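Local coordinates for protein ribose 5-phosphate isomerase (Giardia lamblia, PDB 3S5P) that probably interconverts ribose 5-phosphate and ribulose 5-phosphate in the pentose phosphate pathway, as a type B (RpiB) isomerase, at residues Asp80-Leu84 with Leu141-Leu145. Numbering follows the deposited sequence.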
loop_
_atom_site.group_PDB
_atom_site.type_symbol
_atom_site.label_atom_id
_atom_site.label_comp_id
_atom_site.label_asym_id
_atom_site.label_seq_id
_atom_site.Cartn_x
_atom_site.Cartn_y
_atom_site.Cartn_z
ATOM N N ASP A 80 -16.888 6.282 8.893
ATOM C CA ASP A 80 -15.682 6.185 9.740
ATOM C C ASP A 80 -14.503 5.764 8.887
ATOM O O ASP A 80 -13.400 6.245 9.078
ATOM C CB ASP A 80 -15.886 5.210 10.900
ATOM C CG ASP A 80 -16.907 5.722 11.911
ATOM O OD1 ASP A 80 -16.619 6.736 12.597
ATOM O OD2 ASP A 80 -17.997 5.119 12.029
ATOM N N CYS A 81 -14.754 4.868 7.935
ATOM C CA CYS A 81 -13.705 4.413 6.990
ATOM C C CYS A 81 -14.388 3.979 5.714
ATOM O O CYS A 81 -15.633 3.864 5.686
ATOM C CB CYS A 81 -12.918 3.238 7.556
ATOM S SG CYS A 81 -13.996 1.825 7.934
ATOM N N CYS A 82 -13.587 3.735 4.675
ATOM C CA CYS A 82 -14.120 3.252 3.407
ATOM C C CYS A 82 -13.340 2.056 2.910
ATOM O O CYS A 82 -12.118 1.963 3.096
ATOM C CB CYS A 82 -14.180 4.355 2.350
ATOM S SG CYS A 82 -12.560 4.981 1.820
ATOM N N ILE A 83 -14.056 1.108 2.318
ATOM C CA ILE A 83 -13.442 -0.102 1.792
ATOM C C ILE A 83 -13.531 -0.016 0.278
ATOM O O ILE A 83 -14.603 0.196 -0.251
ATOM C CB ILE A 83 -14.186 -1.361 2.254
ATOM C CG1 ILE A 83 -14.493 -1.280 3.756
ATOM C CG2 ILE A 83 -13.411 -2.656 1.800
ATOM C CD1 ILE A 83 -13.219 -1.046 4.673
ATOM N N LEU A 84 -12.398 -0.204 -0.398
ATOM C CA LEU A 84 -12.330 -0.033 -1.822
ATOM C C LEU A 84 -11.858 -1.303 -2.536
ATOM O O LEU A 84 -10.695 -1.690 -2.441
ATOM C CB LEU A 84 -11.415 1.140 -2.133
ATOM C CG LEU A 84 -11.723 2.481 -1.485
ATOM C CD1 LEU A 84 -10.524 3.370 -1.691
ATOM C CD2 LEU A 84 -12.988 3.116 -2.050
ATOM N N LEU A 141 -10.704 -7.444 6.124
ATOM C CA LEU A 141 -11.713 -6.479 6.449
ATOM C C LEU A 141 -12.081 -6.567 7.934
ATOM O O LEU A 141 -12.157 -5.558 8.633
ATOM C CB LEU A 141 -12.981 -6.734 5.607
ATOM C CG LEU A 141 -14.168 -5.848 6.020
ATOM C CD1 LEU A 141 -13.865 -4.348 5.783
ATOM C CD2 LEU A 141 -15.488 -6.250 5.365
ATOM N N SER A 142 -12.400 -7.775 8.399
ATOM C CA SER A 142 -12.825 -7.929 9.794
ATOM C C SER A 142 -11.739 -7.450 10.784
ATOM O O SER A 142 -12.041 -6.824 11.806
ATOM C CB SER A 142 -13.264 -9.375 10.058
ATOM O OG SER A 142 -12.832 -9.807 11.325
ATOM N N ARG A 143 -10.474 -7.723 10.488
ATOM C CA ARG A 143 -9.376 -7.244 11.347
ATOM C C ARG A 143 -9.177 -5.726 11.210
ATOM O O ARG A 143 -8.955 -5.029 12.200
ATOM C CB ARG A 143 -8.088 -8.002 11.061
ATOM C CG ARG A 143 -6.891 -7.555 11.875
ATOM C CD ARG A 143 -7.028 -7.906 13.340
ATOM N NE ARG A 143 -7.466 -9.282 13.430
ATOM C CZ ARG A 143 -6.654 -10.332 13.451
ATOM N NH1 ARG A 143 -5.317 -10.183 13.422
ATOM N NH2 ARG A 143 -7.189 -11.540 13.529
ATOM N N PHE A 144 -9.320 -5.210 9.993
ATOM C CA PHE A 144 -9.280 -3.755 9.756
ATOM C C PHE A 144 -10.371 -3.027 10.591
ATOM O O PHE A 144 -10.121 -1.970 11.187
ATOM C CB PHE A 144 -9.436 -3.475 8.243
ATOM C CG PHE A 144 -9.246 -2.028 7.842
ATOM C CD1 PHE A 144 -7.984 -1.533 7.514
ATOM C CD2 PHE A 144 -10.342 -1.168 7.719
ATOM C CE1 PHE A 144 -7.798 -0.212 7.096
ATOM C CE2 PHE A 144 -10.153 0.185 7.295
ATOM C CZ PHE A 144 -8.867 0.648 6.995
ATOM N N LEU A 145 -11.575 -3.599 10.662
ATOM C CA LEU A 145 -12.701 -2.878 11.284
ATOM C C LEU A 145 -12.659 -2.941 12.805
ATOM O O LEU A 145 -13.218 -2.072 13.488
ATOM C CB LEU A 145 -14.041 -3.394 10.745
ATOM C CG LEU A 145 -14.403 -3.178 9.264
ATOM C CD1 LEU A 145 -15.837 -3.717 9.003
ATOM C CD2 LEU A 145 -14.275 -1.715 8.773
#
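Ile83 CD1 lies against Leu141, Phe144 and Leu145 of helix 134-146. On the helix its nearest atom is Leu141 CD1, 3.5 Å from Ile83 CD1, and the two side chains cross at about a right angle. Ile83 CD1 also reaches Phe144 CD2 at 4.2 Å, obliquely to the ring, and Leu145 CD2 at 4.3 Å. Beta-branched Ile83 suits an extended strand backbone, while its longer arm, CG1 lying anti to the carbonyl carbon (chi1 -45°), extends to the helix. Two residues earlier, Cys81 faces the same way. Cys81 CB meets the edge of the Phe144 ring, near the ring plane, 4.1 Å from Phe144 CE2, and Cys81 SG lies 3.6 Å from Leu145 CD2; a small, weakly polar side chain suits a place between larger neighbours. Phe144 has CG anti to its backbone N (chi1 -173°), which carries the flat ring across to the strand. Leu141 and Leu145, one helical turn apart and joined by the Leu145 N to Leu141 O hydrogen bond, offer branched methyl ends to the strand.

Further out, Val24 of strand 23-28 touches Cys81, Ile83 and Leu145, whereas Leu125 of strand 124-128 touches Ile83 and Phe144. Backbone hydrogen bonds from Cys81 and Ile83 to Ala25, and from Cys82 to Asn123 and Leu125, fix strand 81-86 between these neighbours. Helix 134-146 packs nearly antiparallel to this strand (165°, axes 11.0 Å apart) on a parallel sheet of order 2-1-3-5-4, the Rossmann-like alpha/beta arrangement of RpiB enzymes. With all five touching residues buried and every contact apolar, cohesion here rests on van der Waals fit and exclusion of water.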